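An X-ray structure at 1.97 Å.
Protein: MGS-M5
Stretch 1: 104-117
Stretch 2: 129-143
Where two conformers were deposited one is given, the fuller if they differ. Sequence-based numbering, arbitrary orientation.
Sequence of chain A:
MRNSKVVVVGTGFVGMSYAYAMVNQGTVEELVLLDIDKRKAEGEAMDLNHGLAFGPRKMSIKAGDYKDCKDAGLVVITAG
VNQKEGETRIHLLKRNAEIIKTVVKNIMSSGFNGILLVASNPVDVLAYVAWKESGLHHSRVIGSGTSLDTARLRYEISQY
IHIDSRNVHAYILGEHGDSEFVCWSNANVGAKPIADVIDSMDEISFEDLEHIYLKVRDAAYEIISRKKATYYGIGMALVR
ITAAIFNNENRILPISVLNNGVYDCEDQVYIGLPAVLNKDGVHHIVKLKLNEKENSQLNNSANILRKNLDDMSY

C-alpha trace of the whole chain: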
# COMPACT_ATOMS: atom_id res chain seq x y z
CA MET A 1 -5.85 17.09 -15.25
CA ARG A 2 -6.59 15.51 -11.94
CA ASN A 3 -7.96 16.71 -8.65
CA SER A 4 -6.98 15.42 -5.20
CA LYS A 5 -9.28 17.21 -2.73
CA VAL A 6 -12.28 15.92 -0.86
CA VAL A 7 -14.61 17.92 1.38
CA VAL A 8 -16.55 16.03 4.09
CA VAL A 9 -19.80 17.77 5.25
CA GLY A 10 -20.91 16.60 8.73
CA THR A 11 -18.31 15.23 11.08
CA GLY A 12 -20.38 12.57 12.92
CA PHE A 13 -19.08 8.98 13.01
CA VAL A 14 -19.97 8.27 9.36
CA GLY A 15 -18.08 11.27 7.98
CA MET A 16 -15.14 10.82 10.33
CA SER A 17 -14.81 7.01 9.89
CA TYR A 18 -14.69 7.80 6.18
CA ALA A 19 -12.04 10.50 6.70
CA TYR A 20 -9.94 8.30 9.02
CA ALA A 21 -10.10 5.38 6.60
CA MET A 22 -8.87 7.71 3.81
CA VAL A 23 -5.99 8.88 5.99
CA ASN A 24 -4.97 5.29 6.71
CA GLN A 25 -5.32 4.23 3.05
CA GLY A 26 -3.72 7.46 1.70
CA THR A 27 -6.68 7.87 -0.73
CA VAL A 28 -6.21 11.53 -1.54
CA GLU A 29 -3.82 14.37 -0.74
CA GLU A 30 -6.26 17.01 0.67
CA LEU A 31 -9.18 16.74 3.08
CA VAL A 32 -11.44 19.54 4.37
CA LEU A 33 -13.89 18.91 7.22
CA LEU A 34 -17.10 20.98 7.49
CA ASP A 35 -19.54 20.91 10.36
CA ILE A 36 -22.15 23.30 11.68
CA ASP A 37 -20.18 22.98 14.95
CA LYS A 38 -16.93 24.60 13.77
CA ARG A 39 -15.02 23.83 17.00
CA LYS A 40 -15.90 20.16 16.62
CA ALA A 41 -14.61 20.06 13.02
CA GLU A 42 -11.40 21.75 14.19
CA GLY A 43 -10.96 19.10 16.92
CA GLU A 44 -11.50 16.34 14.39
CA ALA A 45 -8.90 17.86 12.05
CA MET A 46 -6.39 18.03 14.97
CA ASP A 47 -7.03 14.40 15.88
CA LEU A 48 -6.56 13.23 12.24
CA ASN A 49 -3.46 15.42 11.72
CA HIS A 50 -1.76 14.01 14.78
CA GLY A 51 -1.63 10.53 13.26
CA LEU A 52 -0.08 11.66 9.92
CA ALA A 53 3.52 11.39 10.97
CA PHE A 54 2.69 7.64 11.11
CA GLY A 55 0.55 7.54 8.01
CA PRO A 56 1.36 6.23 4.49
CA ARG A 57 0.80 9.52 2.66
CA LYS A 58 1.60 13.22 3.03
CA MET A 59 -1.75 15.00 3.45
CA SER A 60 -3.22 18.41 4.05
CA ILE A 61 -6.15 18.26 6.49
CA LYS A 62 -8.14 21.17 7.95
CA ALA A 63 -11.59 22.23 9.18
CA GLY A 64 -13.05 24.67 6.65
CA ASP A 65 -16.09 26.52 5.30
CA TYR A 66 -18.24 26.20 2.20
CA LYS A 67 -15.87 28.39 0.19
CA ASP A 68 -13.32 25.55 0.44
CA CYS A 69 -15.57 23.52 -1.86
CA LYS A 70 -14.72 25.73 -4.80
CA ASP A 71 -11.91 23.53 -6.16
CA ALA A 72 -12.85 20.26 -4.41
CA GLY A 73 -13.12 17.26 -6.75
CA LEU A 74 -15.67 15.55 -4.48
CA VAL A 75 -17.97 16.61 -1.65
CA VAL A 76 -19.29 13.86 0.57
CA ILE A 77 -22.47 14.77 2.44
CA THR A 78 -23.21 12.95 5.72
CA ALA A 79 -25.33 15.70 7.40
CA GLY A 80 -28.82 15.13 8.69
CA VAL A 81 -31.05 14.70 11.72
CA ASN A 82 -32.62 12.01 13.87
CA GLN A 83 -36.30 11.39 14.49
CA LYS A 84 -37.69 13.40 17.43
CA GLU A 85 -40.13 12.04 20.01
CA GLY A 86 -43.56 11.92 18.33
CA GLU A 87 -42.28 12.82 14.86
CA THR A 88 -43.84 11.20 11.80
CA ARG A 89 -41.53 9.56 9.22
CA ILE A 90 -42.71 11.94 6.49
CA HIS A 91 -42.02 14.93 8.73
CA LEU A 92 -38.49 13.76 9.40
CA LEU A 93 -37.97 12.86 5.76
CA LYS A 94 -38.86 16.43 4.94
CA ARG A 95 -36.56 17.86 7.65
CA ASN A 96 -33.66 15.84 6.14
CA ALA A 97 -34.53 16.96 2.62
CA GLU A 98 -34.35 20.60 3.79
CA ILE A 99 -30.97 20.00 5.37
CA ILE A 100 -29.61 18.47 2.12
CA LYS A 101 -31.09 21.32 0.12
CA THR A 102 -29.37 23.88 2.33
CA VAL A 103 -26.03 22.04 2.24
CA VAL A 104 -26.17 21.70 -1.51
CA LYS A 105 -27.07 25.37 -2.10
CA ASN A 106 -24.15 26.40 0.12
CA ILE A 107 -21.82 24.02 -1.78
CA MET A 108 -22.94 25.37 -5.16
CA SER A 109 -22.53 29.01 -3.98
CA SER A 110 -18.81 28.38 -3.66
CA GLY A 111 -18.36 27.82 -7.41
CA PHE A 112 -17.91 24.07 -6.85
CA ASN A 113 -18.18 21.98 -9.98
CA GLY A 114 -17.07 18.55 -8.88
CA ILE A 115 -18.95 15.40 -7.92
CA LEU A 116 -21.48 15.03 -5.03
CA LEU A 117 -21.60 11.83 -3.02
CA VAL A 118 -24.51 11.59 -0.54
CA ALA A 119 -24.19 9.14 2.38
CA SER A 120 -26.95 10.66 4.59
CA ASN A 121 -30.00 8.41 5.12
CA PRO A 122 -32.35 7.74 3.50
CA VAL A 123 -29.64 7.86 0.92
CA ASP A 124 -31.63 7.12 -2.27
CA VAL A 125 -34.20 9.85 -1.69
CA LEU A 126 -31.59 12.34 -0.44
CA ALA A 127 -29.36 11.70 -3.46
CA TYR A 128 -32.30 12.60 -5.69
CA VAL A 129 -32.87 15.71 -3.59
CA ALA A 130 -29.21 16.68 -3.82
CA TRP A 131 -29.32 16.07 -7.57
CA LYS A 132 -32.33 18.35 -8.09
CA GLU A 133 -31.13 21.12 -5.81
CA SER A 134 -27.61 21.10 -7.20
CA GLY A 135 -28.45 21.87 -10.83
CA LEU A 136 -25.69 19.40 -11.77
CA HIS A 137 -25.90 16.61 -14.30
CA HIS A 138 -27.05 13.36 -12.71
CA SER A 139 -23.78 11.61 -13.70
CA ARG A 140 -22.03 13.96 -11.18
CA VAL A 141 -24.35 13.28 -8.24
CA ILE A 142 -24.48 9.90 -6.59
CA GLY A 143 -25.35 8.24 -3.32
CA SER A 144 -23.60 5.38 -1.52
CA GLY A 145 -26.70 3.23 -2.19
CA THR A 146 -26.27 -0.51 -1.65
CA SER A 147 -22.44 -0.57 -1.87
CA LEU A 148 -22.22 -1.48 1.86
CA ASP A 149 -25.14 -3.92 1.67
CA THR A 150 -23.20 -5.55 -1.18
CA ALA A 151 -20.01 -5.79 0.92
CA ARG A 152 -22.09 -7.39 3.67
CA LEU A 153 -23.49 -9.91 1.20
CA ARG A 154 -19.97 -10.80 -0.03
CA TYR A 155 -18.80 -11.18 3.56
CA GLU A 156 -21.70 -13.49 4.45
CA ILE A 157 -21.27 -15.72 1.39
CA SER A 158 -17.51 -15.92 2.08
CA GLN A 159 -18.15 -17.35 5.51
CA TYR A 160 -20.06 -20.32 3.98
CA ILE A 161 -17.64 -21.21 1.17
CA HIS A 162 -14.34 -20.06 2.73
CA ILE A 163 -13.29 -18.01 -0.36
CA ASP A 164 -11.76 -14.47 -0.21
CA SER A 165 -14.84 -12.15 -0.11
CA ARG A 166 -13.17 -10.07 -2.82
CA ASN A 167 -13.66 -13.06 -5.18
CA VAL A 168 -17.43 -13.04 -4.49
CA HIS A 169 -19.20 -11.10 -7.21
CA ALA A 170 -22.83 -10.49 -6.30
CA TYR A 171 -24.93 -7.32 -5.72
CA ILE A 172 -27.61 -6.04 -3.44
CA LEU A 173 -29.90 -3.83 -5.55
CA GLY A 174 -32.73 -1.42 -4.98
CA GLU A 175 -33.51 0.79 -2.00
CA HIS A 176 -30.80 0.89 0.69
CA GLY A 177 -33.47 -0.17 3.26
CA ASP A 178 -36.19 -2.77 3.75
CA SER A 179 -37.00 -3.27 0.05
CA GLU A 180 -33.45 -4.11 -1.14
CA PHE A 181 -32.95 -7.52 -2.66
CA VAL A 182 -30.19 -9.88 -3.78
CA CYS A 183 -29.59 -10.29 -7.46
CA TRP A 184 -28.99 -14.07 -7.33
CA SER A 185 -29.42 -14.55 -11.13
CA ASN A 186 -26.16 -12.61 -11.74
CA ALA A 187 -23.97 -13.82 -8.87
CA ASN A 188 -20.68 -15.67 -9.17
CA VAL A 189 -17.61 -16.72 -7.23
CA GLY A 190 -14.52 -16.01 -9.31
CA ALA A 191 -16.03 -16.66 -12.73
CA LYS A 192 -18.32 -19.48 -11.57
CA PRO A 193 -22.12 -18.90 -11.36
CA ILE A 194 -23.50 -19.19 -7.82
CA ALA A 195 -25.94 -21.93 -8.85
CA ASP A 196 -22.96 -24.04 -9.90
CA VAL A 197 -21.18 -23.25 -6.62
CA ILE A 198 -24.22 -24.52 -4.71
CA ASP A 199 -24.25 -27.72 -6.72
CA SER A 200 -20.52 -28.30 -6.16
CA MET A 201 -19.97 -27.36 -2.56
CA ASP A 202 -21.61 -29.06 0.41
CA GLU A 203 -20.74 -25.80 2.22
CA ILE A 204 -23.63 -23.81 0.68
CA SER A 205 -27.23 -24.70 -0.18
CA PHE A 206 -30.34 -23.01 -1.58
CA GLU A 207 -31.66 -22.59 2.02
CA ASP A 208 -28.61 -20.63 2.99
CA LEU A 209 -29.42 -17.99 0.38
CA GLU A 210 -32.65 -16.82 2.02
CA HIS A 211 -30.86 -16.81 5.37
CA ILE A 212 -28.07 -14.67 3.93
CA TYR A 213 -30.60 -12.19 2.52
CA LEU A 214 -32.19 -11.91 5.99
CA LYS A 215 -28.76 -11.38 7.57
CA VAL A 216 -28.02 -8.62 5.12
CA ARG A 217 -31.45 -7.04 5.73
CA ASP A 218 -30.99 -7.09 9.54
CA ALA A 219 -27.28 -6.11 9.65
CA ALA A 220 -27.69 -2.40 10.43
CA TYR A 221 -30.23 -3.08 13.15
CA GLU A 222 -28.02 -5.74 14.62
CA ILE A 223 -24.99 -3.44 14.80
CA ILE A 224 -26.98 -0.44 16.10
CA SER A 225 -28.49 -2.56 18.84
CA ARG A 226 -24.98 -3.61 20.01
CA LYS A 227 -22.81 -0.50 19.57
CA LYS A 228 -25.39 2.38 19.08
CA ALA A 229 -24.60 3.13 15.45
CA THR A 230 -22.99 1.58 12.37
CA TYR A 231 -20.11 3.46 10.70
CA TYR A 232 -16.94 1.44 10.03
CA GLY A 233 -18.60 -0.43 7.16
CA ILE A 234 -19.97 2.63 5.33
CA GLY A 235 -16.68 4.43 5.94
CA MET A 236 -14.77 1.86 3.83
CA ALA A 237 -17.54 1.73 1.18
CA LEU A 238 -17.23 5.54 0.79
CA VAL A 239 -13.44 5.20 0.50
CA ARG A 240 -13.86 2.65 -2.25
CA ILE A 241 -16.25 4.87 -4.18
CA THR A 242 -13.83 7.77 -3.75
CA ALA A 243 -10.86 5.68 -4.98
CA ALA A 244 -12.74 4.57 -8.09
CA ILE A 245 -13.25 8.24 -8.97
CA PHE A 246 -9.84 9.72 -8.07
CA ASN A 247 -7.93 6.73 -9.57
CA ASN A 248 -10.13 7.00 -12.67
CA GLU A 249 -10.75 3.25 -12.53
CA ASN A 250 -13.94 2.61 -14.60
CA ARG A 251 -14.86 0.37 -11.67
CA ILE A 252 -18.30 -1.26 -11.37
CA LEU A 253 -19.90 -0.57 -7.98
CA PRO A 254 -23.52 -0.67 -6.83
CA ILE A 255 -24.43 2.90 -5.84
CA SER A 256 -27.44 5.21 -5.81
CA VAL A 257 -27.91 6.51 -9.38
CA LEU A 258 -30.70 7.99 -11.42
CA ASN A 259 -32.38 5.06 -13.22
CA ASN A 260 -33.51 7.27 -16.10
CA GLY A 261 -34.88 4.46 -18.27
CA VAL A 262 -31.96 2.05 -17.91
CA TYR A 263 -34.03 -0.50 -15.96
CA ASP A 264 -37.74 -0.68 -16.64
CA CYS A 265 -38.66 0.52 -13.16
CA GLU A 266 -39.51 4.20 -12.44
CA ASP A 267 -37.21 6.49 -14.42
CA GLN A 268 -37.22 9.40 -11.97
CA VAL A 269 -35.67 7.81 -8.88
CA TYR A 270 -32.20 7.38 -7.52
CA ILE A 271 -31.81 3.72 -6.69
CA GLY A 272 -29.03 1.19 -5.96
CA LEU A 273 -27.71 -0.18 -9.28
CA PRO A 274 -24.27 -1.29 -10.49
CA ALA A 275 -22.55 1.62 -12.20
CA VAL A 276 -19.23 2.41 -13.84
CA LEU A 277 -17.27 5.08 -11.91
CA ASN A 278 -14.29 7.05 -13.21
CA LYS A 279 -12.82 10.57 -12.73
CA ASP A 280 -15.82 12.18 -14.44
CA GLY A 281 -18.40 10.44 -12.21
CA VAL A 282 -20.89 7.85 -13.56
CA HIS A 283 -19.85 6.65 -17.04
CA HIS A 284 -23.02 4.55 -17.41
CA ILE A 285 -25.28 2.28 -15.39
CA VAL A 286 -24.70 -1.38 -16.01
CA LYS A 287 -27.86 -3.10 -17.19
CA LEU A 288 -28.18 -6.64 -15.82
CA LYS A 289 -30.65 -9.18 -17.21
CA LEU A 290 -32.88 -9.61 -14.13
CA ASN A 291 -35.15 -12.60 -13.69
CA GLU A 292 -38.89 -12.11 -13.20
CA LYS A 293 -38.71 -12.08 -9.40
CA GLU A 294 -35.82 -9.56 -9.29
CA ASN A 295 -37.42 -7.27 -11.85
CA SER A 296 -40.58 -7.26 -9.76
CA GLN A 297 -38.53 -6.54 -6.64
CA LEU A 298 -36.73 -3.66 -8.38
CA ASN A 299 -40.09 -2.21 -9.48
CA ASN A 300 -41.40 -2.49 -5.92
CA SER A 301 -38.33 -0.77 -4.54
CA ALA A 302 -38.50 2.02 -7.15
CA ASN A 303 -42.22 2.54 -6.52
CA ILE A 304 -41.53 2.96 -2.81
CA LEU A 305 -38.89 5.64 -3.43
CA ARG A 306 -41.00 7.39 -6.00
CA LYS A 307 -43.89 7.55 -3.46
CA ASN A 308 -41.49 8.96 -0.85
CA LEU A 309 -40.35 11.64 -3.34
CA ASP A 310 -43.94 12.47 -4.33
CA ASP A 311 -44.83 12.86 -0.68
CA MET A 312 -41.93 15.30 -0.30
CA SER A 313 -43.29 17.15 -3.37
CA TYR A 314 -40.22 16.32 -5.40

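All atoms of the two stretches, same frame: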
# COMPACT_ATOMS: atom_id res chain seq x y z
N VAL A 104 -26.48 21.69 -0.11
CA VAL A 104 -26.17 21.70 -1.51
C VAL A 104 -26.15 23.11 -2.08
O VAL A 104 -25.22 23.45 -2.83
CB VAL A 104 -27.15 20.77 -2.22
CG1 VAL A 104 -27.16 21.06 -3.71
CG2 VAL A 104 -26.73 19.33 -1.90
N LYS A 105 -27.10 23.97 -1.67
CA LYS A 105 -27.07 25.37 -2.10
C LYS A 105 -25.79 26.06 -1.65
O LYS A 105 -25.19 26.82 -2.39
CB LYS A 105 -28.27 26.15 -1.54
CG LYS A 105 -29.64 25.68 -2.08
CD LYS A 105 -29.66 25.32 -3.58
CE LYS A 105 -31.07 25.45 -4.15
NZ LYS A 105 -31.25 24.85 -5.50
N ASN A 106 -25.39 25.83 -0.40
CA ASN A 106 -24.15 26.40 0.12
C ASN A 106 -22.93 25.87 -0.65
O ASN A 106 -21.97 26.64 -0.93
CB ASN A 106 -24.02 26.09 1.62
CG ASN A 106 -24.96 26.98 2.47
OD1 ASN A 106 -25.18 28.10 2.10
ND2 ASN A 106 -25.51 26.48 3.55
N ILE A 107 -22.93 24.58 -0.98
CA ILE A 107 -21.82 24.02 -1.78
C ILE A 107 -21.77 24.70 -3.15
O ILE A 107 -20.70 25.14 -3.60
CB ILE A 107 -21.95 22.50 -1.99
CG1 ILE A 107 -21.81 21.73 -0.67
CG2 ILE A 107 -20.87 21.99 -3.02
CD1 ILE A 107 -22.27 20.30 -0.81
N MET A 108 -22.94 24.82 -3.80
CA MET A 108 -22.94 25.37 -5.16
C MET A 108 -22.56 26.85 -5.17
O MET A 108 -21.96 27.29 -6.14
CB MET A 108 -24.30 25.17 -5.85
CG MET A 108 -24.71 23.69 -5.92
SD MET A 108 -23.43 22.58 -6.62
CE MET A 108 -23.36 23.26 -8.27
N SER A 109 -22.89 27.59 -4.11
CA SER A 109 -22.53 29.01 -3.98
C SER A 109 -21.03 29.23 -4.06
O SER A 109 -20.56 30.31 -4.42
CB SER A 109 -23.05 29.60 -2.64
OG SER A 109 -22.30 29.13 -1.52
N SER A 110 -20.25 28.20 -3.70
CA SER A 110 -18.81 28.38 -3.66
C SER A 110 -18.19 28.44 -5.06
O SER A 110 -17.04 28.84 -5.21
CB SER A 110 -18.15 27.23 -2.88
OG SER A 110 -18.20 26.04 -3.64
N GLY A 111 -18.93 27.99 -6.08
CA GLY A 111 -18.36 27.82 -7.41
C GLY A 111 -17.97 26.38 -7.70
O GLY A 111 -17.46 26.07 -8.78
N PHE A 112 -18.18 25.50 -6.72
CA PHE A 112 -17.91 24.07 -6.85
C PHE A 112 -18.44 23.50 -8.16
O PHE A 112 -19.54 23.83 -8.57
CB PHE A 112 -18.60 23.33 -5.69
CG PHE A 112 -18.61 21.84 -5.83
CD1 PHE A 112 -17.50 21.09 -5.53
CD2 PHE A 112 -19.77 21.18 -6.21
CE1 PHE A 112 -17.53 19.69 -5.60
CE2 PHE A 112 -19.80 19.79 -6.31
CZ PHE A 112 -18.69 19.05 -5.99
N ASN A 113 -17.69 22.61 -8.78
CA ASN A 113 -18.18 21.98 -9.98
C ASN A 113 -17.64 20.58 -10.06
O ASN A 113 -17.27 20.13 -11.14
CB ASN A 113 -17.80 22.79 -11.25
CG ASN A 113 -18.60 22.35 -12.49
OD1 ASN A 113 -19.64 21.68 -12.37
ND2 ASN A 113 -18.13 22.72 -13.68
N GLY A 114 -17.60 19.90 -8.91
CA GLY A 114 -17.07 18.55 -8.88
C GLY A 114 -18.23 17.57 -8.76
O GLY A 114 -19.34 17.81 -9.25
N ILE A 115 -17.97 16.46 -8.10
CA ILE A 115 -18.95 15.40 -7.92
C ILE A 115 -19.54 15.43 -6.50
O ILE A 115 -18.80 15.68 -5.54
CB ILE A 115 -18.26 14.04 -8.20
CG1 ILE A 115 -17.86 14.00 -9.70
CG2 ILE A 115 -19.09 12.83 -7.77
CD1 ILE A 115 -16.86 12.86 -9.93
N LEU A 116 -20.84 15.17 -6.36
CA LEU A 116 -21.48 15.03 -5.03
C LEU A 116 -21.74 13.58 -4.73
O LEU A 116 -22.30 12.85 -5.57
CB LEU A 116 -22.85 15.78 -4.95
CG LEU A 116 -22.82 17.29 -5.13
CD1 LEU A 116 -24.25 17.88 -5.14
CD2 LEU A 116 -21.98 17.98 -4.02
N LEU A 117 -21.35 13.18 -3.54
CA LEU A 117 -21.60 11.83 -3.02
C LEU A 117 -22.40 11.91 -1.72
O LEU A 117 -21.89 12.41 -0.71
CB LEU A 117 -20.28 11.10 -2.75
CG LEU A 117 -20.32 9.76 -2.02
CD1 LEU A 117 -21.33 8.81 -2.69
CD2 LEU A 117 -18.88 9.10 -2.01
N VAL A 129 -32.68 14.34 -4.04
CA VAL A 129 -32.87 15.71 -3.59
C VAL A 129 -31.62 16.53 -3.91
O VAL A 129 -31.71 17.61 -4.47
CB VAL A 129 -33.20 15.79 -2.10
CG1 VAL A 129 -33.11 17.26 -1.58
CG2 VAL A 129 -34.64 15.22 -1.87
N ALA A 130 -30.46 15.98 -3.57
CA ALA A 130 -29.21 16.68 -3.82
C ALA A 130 -29.05 16.91 -5.33
O ALA A 130 -28.62 17.98 -5.77
CB ALA A 130 -28.02 15.89 -3.26
N TRP A 131 -29.44 15.92 -6.12
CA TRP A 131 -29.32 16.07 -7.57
C TRP A 131 -30.15 17.27 -8.06
O TRP A 131 -29.64 18.18 -8.73
CB TRP A 131 -29.72 14.77 -8.30
CG TRP A 131 -29.93 15.01 -9.77
CD1 TRP A 131 -29.04 15.59 -10.65
CD2 TRP A 131 -31.09 14.68 -10.55
NE1 TRP A 131 -29.59 15.65 -11.91
CE2 TRP A 131 -30.85 15.12 -11.87
CE3 TRP A 131 -32.32 14.07 -10.26
CZ2 TRP A 131 -31.80 14.98 -12.90
CZ3 TRP A 131 -33.25 13.92 -11.27
CH2 TRP A 131 -32.98 14.38 -12.59
N LYS A 132 -31.43 17.28 -7.68
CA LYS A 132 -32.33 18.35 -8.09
C LYS A 132 -31.88 19.71 -7.58
O LYS A 132 -31.96 20.68 -8.30
CB LYS A 132 -33.76 18.06 -7.61
CG LYS A 132 -34.36 16.84 -8.26
CD LYS A 132 -34.26 16.97 -9.77
CE LYS A 132 -35.59 17.30 -10.39
NZ LYS A 132 -36.37 16.06 -10.60
N GLU A 133 -31.42 19.79 -6.34
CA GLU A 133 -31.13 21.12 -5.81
C GLU A 133 -29.78 21.62 -6.32
O GLU A 133 -29.50 22.81 -6.28
CB GLU A 133 -31.14 21.09 -4.28
CG GLU A 133 -32.51 20.68 -3.68
CD GLU A 133 -33.59 21.75 -3.93
OE1 GLU A 133 -33.23 22.90 -4.24
OE2 GLU A 133 -34.79 21.43 -3.83
N SER A 134 -28.95 20.71 -6.81
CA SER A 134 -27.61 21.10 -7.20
C SER A 134 -27.58 21.74 -8.58
O SER A 134 -26.72 22.57 -8.84
CB SER A 134 -26.65 19.90 -7.18
OG SER A 134 -26.91 19.05 -8.28
N GLY A 135 -28.50 21.35 -9.46
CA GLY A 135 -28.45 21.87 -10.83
C GLY A 135 -27.43 21.12 -11.67
O GLY A 135 -27.22 21.41 -12.84
N LEU A 136 -26.76 20.13 -11.07
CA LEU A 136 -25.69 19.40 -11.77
C LEU A 136 -26.25 18.27 -12.59
O LEU A 136 -27.36 17.82 -12.36
CB LEU A 136 -24.67 18.82 -10.76
CG LEU A 136 -23.88 19.81 -9.91
CD1 LEU A 136 -23.08 19.09 -8.82
CD2 LEU A 136 -22.96 20.60 -10.86
N HIS A 137 -25.46 17.76 -13.53
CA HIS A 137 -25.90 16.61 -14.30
C HIS A 137 -25.96 15.36 -13.40
O HIS A 137 -25.17 15.19 -12.48
CB HIS A 137 -24.96 16.38 -15.48
CG HIS A 137 -25.43 15.33 -16.42
ND1 HIS A 137 -24.98 14.03 -16.36
CD2 HIS A 137 -26.31 15.38 -17.45
CE1 HIS A 137 -25.55 13.32 -17.33
NE2 HIS A 137 -26.38 14.12 -17.99
N HIS A 138 -26.89 14.47 -13.66
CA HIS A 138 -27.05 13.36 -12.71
C HIS A 138 -25.83 12.45 -12.72
O HIS A 138 -25.64 11.71 -11.77
CB HIS A 138 -28.32 12.56 -13.02
CG HIS A 138 -28.46 12.16 -14.45
ND1 HIS A 138 -27.98 10.96 -14.94
CD2 HIS A 138 -29.01 12.81 -15.51
CE1 HIS A 138 -28.24 10.89 -16.23
NE2 HIS A 138 -28.86 12.00 -16.60
N SER A 139 -24.98 12.49 -13.76
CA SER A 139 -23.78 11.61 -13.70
C SER A 139 -22.75 12.09 -12.65
O SER A 139 -21.76 11.40 -12.37
CB SER A 139 -23.10 11.52 -15.08
OG SER A 139 -22.69 12.81 -15.50
N ARG A 140 -22.94 13.31 -12.15
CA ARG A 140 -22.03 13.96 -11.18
C ARG A 140 -22.61 13.97 -9.78
O ARG A 140 -22.05 14.60 -8.87
CB ARG A 140 -21.78 15.41 -11.58
CG ARG A 140 -21.49 15.58 -13.07
CD ARG A 140 -19.99 15.38 -13.38
NE ARG A 140 -19.15 16.43 -12.80
CZ ARG A 140 -17.82 16.36 -12.74
NH1 ARG A 140 -17.19 15.31 -13.28
NH2 ARG A 140 -17.11 17.35 -12.20
N VAL A 141 -23.77 13.36 -9.61
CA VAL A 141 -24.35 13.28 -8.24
C VAL A 141 -24.74 11.85 -7.97
O VAL A 141 -25.52 11.27 -8.73
CB VAL A 141 -25.60 14.19 -8.06
CG1 VAL A 141 -26.22 14.00 -6.64
CG2 VAL A 141 -25.23 15.63 -8.32
N ILE A 142 -24.18 11.26 -6.92
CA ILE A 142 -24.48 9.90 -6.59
C ILE A 142 -24.72 9.75 -5.11
O ILE A 142 -24.38 10.63 -4.29
CB ILE A 142 -23.29 8.94 -7.02
CG1 ILE A 142 -21.99 9.38 -6.35
CG2 ILE A 142 -23.14 8.97 -8.52
CD1 ILE A 142 -20.80 8.42 -6.60
N GLY A 143 -25.27 8.59 -4.74
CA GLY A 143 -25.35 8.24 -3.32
C GLY A 143 -24.61 6.92 -3.07
O GLY A 143 -24.34 6.18 -4.00
O HOH W 1 -20.13 18.82 -11.63

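Two helix-loop-strand units that lie side by side show how charge, backbone hydrogen bonds and apolar packing combine in one contact. At the helical end, Lys105 NZ forms a salt bridge with Glu133 OE1 at 3.1 Å and also donates to the backbone carbonyl Glu133 O at 2.8 Å. The CA-to-CB bond of Lys105 points sideways, so the long chain must carry the ammonium group across to its partner.

At the strand end the polar work passes to the main chain. Leu116 N donates to Arg140 O (2.8 Å), and Ile142 N donates to Leu116 O (2.8 Å), both nearly straight. Leu116 thus bonds to residues flanking Val141, the signature of parallel pairing. CA-H...O contacts reinforce the ladder, among them Ile115 CA to Arg140 O at 3.3 Å.

Just before the strand, Arg140 brings the end of its side chain to the loop before the first strand. Its NH2 donates to Asn113 O at 3.0 Å, near the guanidinium plane, while Ile115 CG1 lies over one face, 3.8 Å from Arg140 CZ. Water 1 extends this link: it accepts from Arg140 NE (2.8 Å) and lies 2.7 Å from Gly114 O and 3.0 Å from Asn113 OD1.

Apolar packing fills the space between these polar sites. The CA-to-CB bond of Leu136 points toward the first stretch; its CD2 meets Met108 CE at 3.7 Å, and its CD1 meets Leu116 CD1 at 4.0 Å. Leu116 CD1 also reaches Val141 CG2 at 4.0 Å, on the same face of the sheet, whereas Leu117 CD1 packs against Ile142 CG1 (3.8 Å) on the other. Between the helices, whose axes are inclined at 43° and come within 9.6 Å, the side chain of Val104 makes the contact: Val104 CG2 lies 3.9 Å from Ala130 CB, and Val104 CG1 lies 3.5 Å from Ser134 CA.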